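Local atomic coordinates of gamma-glutamyltranspeptidase (Ggt) (PDB entry 5BPK), a protein that probably hydrolyses or transfers the gamma-glutamyl group of glutathione and related compounds, working as an N-terminal nucleophile (Ntn) hydrolase. Residues N60-A65 against I90-G95; G138-M143 against L226-F231; M143-K148 against Y259-R264. One frame throughout, in Å; residues are numbered along the deposited sequence.

Contact 1 of 3, residues N60-A65 against I90-G95. With EDO (1,2-ethanediol), chain P; EDO (1,2-ethanediol), chain L.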
loop_
_atom_site.group_PDB
_atom_site.type_symbol
_atom_site.label_atom_id
_atom_site.label_comp_id
_atom_site.label_asym_id
_atom_site.label_seq_id
_atom_site.Cartn_x
_atom_site.Cartn_y
_atom_site.Cartn_z
ATOM N N ASN A 60 21.106 9.058 -0.460
ATOM C CA ASN A 60 20.132 9.387 0.582
ATOM C C ASN A 60 18.916 8.451 0.517
ATOM O O ASN A 60 18.865 7.543 -0.314
ATOM C CB ASN A 60 19.750 10.887 0.564
ATOM C CG ASN A 60 18.853 11.293 -0.590
ATOM O OD1 ASN A 60 18.180 10.474 -1.200
ATOM N ND2 ASN A 60 18.814 12.605 -0.867
ATOM N N ALA A 61 17.958 8.663 1.417
ATOM C CA ALA A 61 16.806 7.767 1.528
ATOM C C ALA A 61 15.980 7.714 0.233
ATOM O O ALA A 61 15.390 6.674 -0.083
ATOM C CB ALA A 61 15.940 8.164 2.715
ATOM N N ILE A 62 15.936 8.827 -0.505
ATOM C CA ILE A 62 15.196 8.880 -1.753
ATOM C C ILE A 62 15.901 8.046 -2.829
ATOM O O ILE A 62 15.259 7.271 -3.534
ATOM C CB ILE A 62 14.962 10.326 -2.242
ATOM C CG1 ILE A 62 13.976 11.080 -1.323
ATOM C CG2 ILE A 62 14.472 10.335 -3.698
ATOM C CD1 ILE A 62 14.557 11.596 -0.018
ATOM N N ASP A 63 17.215 8.230 -2.966
ATOM C CA ASP A 63 18.009 7.408 -3.888
ATOM C C ASP A 63 17.732 5.916 -3.646
ATOM O O ASP A 63 17.455 5.171 -4.584
ATOM C CB ASP A 63 19.503 7.671 -3.725
ATOM C CG ASP A 63 19.893 9.112 -4.012
ATOM O OD1 ASP A 63 19.419 9.693 -5.018
ATOM O OD2 ASP A 63 20.700 9.659 -3.230
ATOM N N ALA A 64 17.797 5.498 -2.383
ATOM C CA ALA A 64 17.590 4.096 -2.020
ATOM C C ALA A 64 16.165 3.668 -2.368
ATOM O O ALA A 64 15.960 2.581 -2.884
ATOM C CB ALA A 64 17.857 3.876 -0.532
ATOM N N ALA A 65 15.190 4.525 -2.072
ATOM C CA ALA A 65 13.786 4.224 -2.356
ATOM C C ALA A 65 13.535 4.030 -3.851
ATOM O O ALA A 65 12.767 3.154 -4.254
ATOM C CB ALA A 65 12.882 5.311 -1.788
ATOM N N ILE A 90 7.233 11.367 2.623
ATOM C CA ILE A 90 8.648 11.690 2.750
ATOM C C ILE A 90 8.834 12.757 3.815
ATOM O O ILE A 90 8.137 13.763 3.797
ATOM C CB ILE A 90 9.223 12.208 1.425
ATOM C CG1 ILE A 90 9.079 11.141 0.323
ATOM C CG2 ILE A 90 10.691 12.619 1.621
ATOM C CD1 ILE A 90 9.347 11.642 -1.094
ATOM N N HIS A 91 9.757 12.514 4.743
ATOM C CA HIS A 91 10.190 13.524 5.706
ATOM C C HIS A 91 11.622 13.885 5.341
ATOM O O HIS A 91 12.472 13.007 5.241
ATOM C CB HIS A 91 10.106 13.003 7.144
ATOM C CG HIS A 91 10.760 13.906 8.142
ATOM N ND1 HIS A 91 10.099 14.949 8.754
ATOM C CD2 HIS A 91 12.030 13.942 8.607
ATOM C CE1 HIS A 91 10.932 15.580 9.563
ATOM N NE2 HIS A 91 12.110 14.990 9.494
ATOM N N LEU A 92 11.861 15.173 5.107
ATOM C CA LEU A 92 13.162 15.664 4.687
ATOM C C LEU A 92 13.942 16.156 5.889
ATOM O O LEU A 92 13.365 16.546 6.919
ATOM C CB LEU A 92 13.007 16.799 3.683
ATOM C CG LEU A 92 12.334 16.445 2.354
ATOM C CD1 LEU A 92 12.135 17.705 1.534
ATOM C CD2 LEU A 92 13.162 15.420 1.610
ATOM N N ALA A 93 15.258 16.151 5.741
ATOM C CA ALA A 93 16.160 16.583 6.797
ATOM C C ALA A 93 15.874 18.014 7.252
ATOM O O ALA A 93 16.106 18.339 8.406
ATOM C CB ALA A 93 17.599 16.437 6.336
ATOM N N ASN A 94 15.366 18.854 6.349
ATOM C CA ASN A 94 14.994 20.241 6.689
ATOM C C ASN A 94 13.664 20.367 7.457
ATOM O O ASN A 94 13.201 21.483 7.712
ATOM C CB ASN A 94 14.979 21.128 5.433
ATOM C CG ASN A 94 13.854 20.780 4.460
ATOM O OD1 ASN A 94 12.999 19.958 4.755
ATOM N ND2 ASN A 94 13.846 21.430 3.294
ATOM N N GLY A 95 13.043 19.238 7.817
ATOM C CA GLY A 95 11.803 19.257 8.591
ATOM C C GLY A 95 10.524 19.263 7.765
ATOM O O GLY A 95 9.424 19.170 8.324
HETATM C C1 EDO P . 14.500 13.679 11.026
HETATM O O1 EDO P . 15.263 12.901 11.974
HETATM C C2 EDO P . 15.241 14.942 10.604
HETATM O O2 EDO P . 14.394 16.107 10.652
HETATM C C1 EDO L . 17.161 22.778 2.843
HETATM O O1 EDO L . 16.564 22.427 1.594
HETATM C C2 EDO L . 18.277 23.788 2.610
HETATM O O2 EDO L . 19.212 23.295 1.645
#
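Ile62, in the first turn of helix 61-75, meets Ile90, in strand 85-91, and Leu92, just after it, through a single methyl group. The evidence for apolar packing is two loose approaches: Ile62 CD1 lies 4.3 Å from Ile90 CG2, and Ile62 CD1 is 4.4 Å from Leu92 CD2. Ile62 and Ile90 both direct CB toward the opposite segment, whereas Leu92 enters through the end of its side chain. Only about 85 Å² is buried between the segments, a small interface in which one methyl of Ile62 meets a branch methyl of Ile90 and a terminal methyl of Leu92.

The polar bonds of the helix start are local. Asn60 is the N-cap, and with Asp63 it forms a capping box. Asp63 N donates to Asn60 OD1 over 3.0 Å, meeting the oxygen nearly head-on at a C=O...N angle of 165°, and a weak bond from Ile62 N shares that oxygen. In return Asp63 OD2 receives Asn60 N at 2.9 Å from its anti side, 21° out of the carboxylate plane. On the other segment a type I turn runs from Leu92 to Gly95, closed by Gly95 N to Leu92 O at 2.9 Å.

His91 directs CB away from the helix, and His91 NE2 hydrogen-bonds O2 of an ethanediol, probably from the crystallisation liquor, at 2.8 Å.

Helix 139-150 covers this helix-on-sheet contact, with Met146 and Tyr150 touching Ile62. Ile90 pairs with Val98 of strand 97-102, while Ile90 and His91 join an antiparallel ladder with a strand of the neighbouring chain, so that the sheet continues across the interface.

Contact 2 of 3, residues G138-M143 against L226-F231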
loop_
_atom_site.group_PDB
_atom_site.type_symbol
_atom_site.label_atom_id
_atom_site.label_comp_id
_atom_site.label_asym_id
_atom_site.label_seq_id
_atom_site.Cartn_x
_atom_site.Cartn_y
_atom_site.Cartn_z
ATOM N N GLY A 138 1.350 4.942 -12.824
ATOM C CA GLY A 138 2.055 6.070 -12.232
ATOM C C GLY A 138 3.434 5.793 -11.676
ATOM O O GLY A 138 4.171 6.734 -11.405
ATOM N N THR A 139 3.792 4.514 -11.477
ATOM C CA THR A 139 5.050 4.179 -10.791
ATOM C C THR A 139 6.297 4.807 -11.397
ATOM O O THR A 139 7.103 5.365 -10.671
ATOM C CB THR A 139 5.228 2.672 -10.682
ATOM O OG1 THR A 139 4.185 2.175 -9.835
ATOM C CG2 THR A 139 6.610 2.275 -10.124
ATOM N N VAL A 140 6.463 4.712 -12.714
ATOM C CA VAL A 140 7.688 5.225 -13.322
ATOM C C VAL A 140 7.789 6.750 -13.137
ATOM O O VAL A 140 8.866 7.293 -12.805
ATOM C CB VAL A 140 7.793 4.838 -14.803
ATOM C CG1 VAL A 140 8.975 5.531 -15.451
ATOM C CG2 VAL A 140 7.918 3.298 -14.936
ATOM N N ALA A 141 6.659 7.427 -13.309
ATOM C CA ALA A 141 6.581 8.868 -13.083
ATOM C C ALA A 141 6.883 9.226 -11.621
ATOM O O ALA A 141 7.536 10.240 -11.345
ATOM C CB ALA A 141 5.222 9.393 -13.507
ATOM N N GLY A 142 6.408 8.392 -10.696
ATOM C CA GLY A 142 6.639 8.610 -9.278
ATOM C C GLY A 142 8.100 8.458 -8.909
ATOM O O GLY A 142 8.650 9.285 -8.169
ATOM N N MET A 143 8.736 7.397 -9.412
ATOM C CA MET A 143 10.159 7.186 -9.142
ATOM C C MET A 143 10.982 8.361 -9.642
ATOM O O MET A 143 11.841 8.872 -8.915
ATOM C CB MET A 143 10.676 5.894 -9.785
ATOM C CG MET A 143 10.075 4.603 -9.228
ATOM S SD MET A 143 10.276 4.333 -7.455
ATOM C CE MET A 143 8.614 4.614 -6.884
ATOM N N LEU A 226 16.232 7.370 -21.332
ATOM C CA LEU A 226 15.357 8.508 -21.630
ATOM C C LEU A 226 14.594 9.059 -20.423
ATOM O O LEU A 226 13.879 10.057 -20.545
ATOM C CB LEU A 226 14.332 8.100 -22.689
ATOM C CG LEU A 226 14.907 7.566 -24.001
ATOM C CD1 LEU A 226 13.793 7.027 -24.856
ATOM C CD2 LEU A 226 15.685 8.671 -24.722
ATOM N N GLY A 227 14.722 8.409 -19.267
ATOM C CA GLY A 227 13.918 8.765 -18.105
ATOM C C GLY A 227 12.493 8.280 -18.271
ATOM O O GLY A 227 12.225 7.335 -19.029
ATOM N N ALA A 228 11.574 8.938 -17.565
ATOM C CA ALA A 228 10.164 8.557 -17.563
ATOM C C ALA A 228 9.565 8.602 -18.972
ATOM O O ALA A 228 8.692 7.805 -19.297
ATOM C CB ALA A 228 9.379 9.452 -16.608
ATOM N N LYS A 229 10.064 9.503 -19.824
ATOM C CA LYS A 229 9.599 9.557 -21.212
ATOM C C LYS A 229 9.827 8.241 -21.977
ATOM O O LYS A 229 9.130 7.970 -22.960
ATOM C CB LYS A 229 10.239 10.738 -21.950
ATOM C CG LYS A 229 9.625 12.083 -21.586
ATOM N N GLY A 230 10.778 7.424 -21.516
ATOM C CA GLY A 230 10.999 6.089 -22.078
ATOM C C GLY A 230 9.880 5.099 -21.806
ATOM O O GLY A 230 9.783 4.051 -22.460
ATOM N N PHE A 231 9.035 5.425 -20.830
ATOM C CA PHE A 231 7.843 4.645 -20.527
ATOM C C PHE A 231 6.590 5.292 -21.117
ATOM O O PHE A 231 5.762 4.597 -21.725
ATOM C CB PHE A 231 7.683 4.493 -19.010
ATOM C CG PHE A 231 6.507 3.635 -18.600
ATOM C CD1 PHE A 231 6.664 2.266 -18.442
ATOM C CD2 PHE A 231 5.252 4.189 -18.366
ATOM C CE1 PHE A 231 5.593 1.461 -18.066
ATOM C CE2 PHE A 231 4.165 3.377 -17.986
ATOM C CZ PHE A 231 4.340 2.021 -17.838
#
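Val140 packs against Ala228 and Phe231 in a buried apolar contact between the first turn of helix 139-150 and the turn and short helix that follow helix 214-226. Val140 CG1, anti to the backbone N (chi1 173°), stands 3.9 Å from Ala228 CA. Val140 CG1 is also 4.1 Å from Ala228 CB, and it lies 3.9 Å from Phe231 CB.

Val140 CG2 instead sits over one face of the Phe231 ring, 3.8 Å above its plane and displaced toward the rim, with Phe231 CD1 3.9 Å from Val140 CG2. The line from this methyl to the ring centroid is 23° off the ring normal, which identifies a CH-pi contact.

In the alpha-beta-beta-alpha fold of Ntn hydrolases helices cover the central sheets, and here Thr139 and Met143 of the same helix touch Phe102 of strand 97-102, while Val140 faces the 226-231 segment. Gly227, with positive phi, ends helix 214-226 and leads into the turn that carries Ala228 and Phe231. Ala228 N is hydrogen-bonded to Glu144 OE1, one turn further along helix 139-150. Within the new turn Phe231 N bonds Ala228 O at 2.9 Å. Pro137 touches Phe231, whose ring also meets Phe35 of the neighbouring chain with the planes at about 45°.

Contact 3 of 3, residues M143-K148 against Y259-R264; sequences MEAMLK and YNVKWR. With EDO (1,2-ethanediol), chain M.
Trp263 reaches from strand 262-271 to Ala145 and Met146 of helix 139-150, and its indole supplies much of the contact. From CB, chi1 of -66° sets CG anti to the carbonyl carbon and beside the backbone N, and the ring system then runs toward the helix. Along the five-membered ring, Trp263 NE1 donates to O1 of an ethanediol at 3.1 Å, with an N-H...O angle of 143°. The other hydroxyl, O2, donates to Ala145 O at 2.9 Å, so this diol, probably from the crystallisation liquor, bridges indole and helix backbone in the crystal. Farther out, Trp263 CZ2 comes 3.6 Å from Ala145 O, which lies in the plane of the ring at its edge. Trp263 CH2, at the far end, is 3.9 Å from Met146 CA and 4.1 Å from Met146 CB. The indole thus meets the helix edge-on.

Beside it, Val261 directs CB toward the helix and places Val261 CG2 3.7 Å from Ala145 CB, two methyl groups meeting directly.

This is the helix-on-sheet layering of the Ntn-hydrolase fold: Leu100 of strand 97-102 touches both Val261 and Trp263. Trp263 also meets Tyr150 edge-to-face and Lys149 by cation-pi contact, both on helix 139-150, while Met146 continues onto Ile62 and Val66 of helix 61-75.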
loop_
_atom_site.group_PDB
_atom_site.type_symbol
_atom_site.label_atom_id
_atom_site.label_comp_id
_atom_site.label_asym_id
_atom_site.label_seq_id
_atom_site.Cartn_x
_atom_site.Cartn_y
_atom_site.Cartn_z
ATOM N N MET A 143 8.736 7.397 -9.412
ATOM C CA MET A 143 10.159 7.186 -9.142
ATOM C C MET A 143 10.982 8.361 -9.642
ATOM O O MET A 143 11.841 8.872 -8.915
ATOM C CB MET A 143 10.676 5.894 -9.785
ATOM C CG MET A 143 10.075 4.603 -9.228
ATOM S SD MET A 143 10.276 4.333 -7.455
ATOM C CE MET A 143 8.614 4.614 -6.884
ATOM N N GLU A 144 10.707 8.811 -10.865
ATOM C CA GLU A 144 11.477 9.915 -11.432
ATOM C C GLU A 144 11.233 11.229 -10.677
ATOM O O GLU A 144 12.172 11.993 -10.413
ATOM C CB GLU A 144 11.170 10.102 -12.917
ATOM C CG GLU A 144 12.085 11.132 -13.565
ATOM C CD GLU A 144 11.790 11.342 -15.027
ATOM O OE1 GLU A 144 12.520 10.761 -15.847
ATOM O OE2 GLU A 144 10.827 12.078 -15.346
ATOM N N ALA A 145 9.977 11.495 -10.346
ATOM C CA ALA A 145 9.605 12.716 -9.629
ATOM C C ALA A 145 10.356 12.860 -8.305
ATOM O O ALA A 145 10.919 13.924 -8.015
ATOM C CB ALA A 145 8.101 12.757 -9.396
ATOM N N MET A 146 10.387 11.805 -7.497
ATOM C CA MET A 146 11.095 11.930 -6.218
ATOM C C MET A 146 12.613 12.022 -6.417
ATOM O O MET A 146 13.274 12.794 -5.730
ATOM C CB MET A 146 10.693 10.864 -5.189
ATOM C CG MET A 146 11.089 9.452 -5.449
ATOM S SD MET A 146 10.499 8.481 -4.028
ATOM C CE MET A 146 9.364 7.360 -4.818
ATOM N N LEU A 147 13.157 11.288 -7.381
ATOM C CA LEU A 147 14.590 11.374 -7.654
ATOM C C LEU A 147 14.987 12.784 -8.085
ATOM O O LEU A 147 15.961 13.356 -7.573
ATOM C CB LEU A 147 14.989 10.389 -8.747
ATOM C CG LEU A 147 16.495 10.254 -8.944
ATOM C CD1 LEU A 147 17.164 9.757 -7.659
ATOM C CD2 LEU A 147 16.780 9.332 -10.107
ATOM N N LYS A 148 14.231 13.345 -9.024
ATOM C CA LYS A 148 14.517 14.688 -9.519
ATOM C C LYS A 148 14.449 15.750 -8.425
ATOM O O LYS A 148 15.310 16.619 -8.362
ATOM C CB LYS A 148 13.603 15.059 -10.685
ATOM C CG LYS A 148 14.054 14.464 -12.002
ATOM C CD LYS A 148 13.289 15.057 -13.191
ATOM C CE LYS A 148 13.851 14.558 -14.520
ATOM N NZ LYS A 148 13.315 15.316 -15.690
ATOM N N TYR A 259 -0.132 11.643 -18.106
ATOM C CA TYR A 259 -0.030 11.158 -16.725
ATOM C C TYR A 259 0.818 12.133 -15.919
ATOM O O TYR A 259 1.928 12.488 -16.333
ATOM C CB TYR A 259 0.559 9.734 -16.574
ATOM C CG TYR A 259 0.525 9.398 -15.106
ATOM C CD1 TYR A 259 -0.637 8.906 -14.534
ATOM C CD2 TYR A 259 1.582 9.744 -14.263
ATOM C CE1 TYR A 259 -0.731 8.694 -13.183
ATOM C CE2 TYR A 259 1.499 9.547 -12.892
ATOM C CZ TYR A 259 0.331 9.028 -12.362
ATOM O OH TYR A 259 0.220 8.846 -11.012
ATOM N N ASN A 260 0.293 12.536 -14.763
ATOM C CA ASN A 260 0.929 13.505 -13.886
ATOM C C ASN A 260 0.980 12.991 -12.447
ATOM O O ASN A 260 -0.042 12.552 -11.927
ATOM C CB ASN A 260 0.162 14.852 -13.942
ATOM C CG ASN A 260 -1.381 14.721 -13.687
ATOM O OD1 ASN A 260 -2.063 13.804 -14.184
ATOM N ND2 ASN A 260 -1.931 15.691 -12.947
ATOM N N VAL A 261 2.157 12.999 -11.820
ATOM C CA VAL A 261 2.216 12.852 -10.351
ATOM C C VAL A 261 1.718 14.142 -9.726
ATOM O O VAL A 261 1.648 15.175 -10.393
ATOM C CB VAL A 261 3.646 12.544 -9.791
ATOM C CG1 VAL A 261 4.215 11.268 -10.417
ATOM C CG2 VAL A 261 4.594 13.735 -9.967
ATOM N N LYS A 262 1.349 14.075 -8.451
ATOM C CA LYS A 262 1.017 15.261 -7.685
ATOM C C LYS A 262 1.733 15.248 -6.351
ATOM O O LYS A 262 1.660 14.277 -5.600
ATOM C CB LYS A 262 -0.481 15.366 -7.481
ATOM C CG LYS A 262 -1.198 15.668 -8.802
ATOM C CD LYS A 262 -2.634 16.086 -8.619
ATOM C CE LYS A 262 -2.778 17.356 -7.804
ATOM N NZ LYS A 262 -4.115 17.989 -8.017
ATOM N N TRP A 263 2.460 16.325 -6.073
ATOM C CA TRP A 263 2.987 16.554 -4.736
ATOM C C TRP A 263 1.891 17.168 -3.890
ATOM O O TRP A 263 1.402 18.263 -4.186
ATOM C CB TRP A 263 4.193 17.481 -4.772
ATOM C CG TRP A 263 5.357 16.899 -5.473
ATOM C CD1 TRP A 263 5.755 17.147 -6.752
ATOM C CD2 TRP A 263 6.292 15.961 -4.935
ATOM N NE1 TRP A 263 6.877 16.416 -7.049
ATOM C CE2 TRP A 263 7.239 15.684 -5.950
ATOM C CE3 TRP A 263 6.433 15.337 -3.693
ATOM C CZ2 TRP A 263 8.312 14.806 -5.753
ATOM C CZ3 TRP A 263 7.496 14.478 -3.499
ATOM C CH2 TRP A 263 8.418 14.213 -4.527
ATOM N N ARG A 264 1.494 16.450 -2.849
ATOM C CA ARG A 264 0.382 16.850 -2.012
ATOM C C ARG A 264 0.853 17.053 -0.587
ATOM O O ARG A 264 1.867 16.492 -0.161
ATOM C CB ARG A 264 -0.710 15.787 -2.043
ATOM C CG ARG A 264 -1.208 15.434 -3.447
ATOM C CD ARG A 264 -2.474 14.641 -3.353
ATOM N NE ARG A 264 -3.042 14.152 -4.607
ATOM C CZ ARG A 264 -4.043 14.734 -5.270
ATOM N NH1 ARG A 264 -4.560 15.881 -4.852
ATOM N NH2 ARG A 264 -4.533 14.159 -6.368
HETATM C C1 EDO M . 8.353 16.183 -10.547
HETATM O O1 EDO M . 7.055 16.610 -10.132
HETATM C C2 EDO M . 9.320 16.270 -9.370
HETATM O O2 EDO M . 10.678 16.175 -9.822
#

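In the fold
From the N terminus, contact 1 closes first: a 24-residue connection leads from the start of helix 61-75 to the end of strand 85-91. It is complete before the other two begin. Contact 2 then spans 82 residues and contact 3 spans 110; their segments alternate along the chain, so these two cross, and they share Met143. Both use helix 139-150, contact 2 joining it to the junction between helix 214-226 and helix 229-232, and contact 3 to strand 262-271. Contacts 2 and 3 have centres about 9 Å apart, against about 14 Å for contacts 1 and 3. Those last two reach the same antiparallel sheet, where Ile90 CD1 is 4.2 Å from Trp263 CZ3.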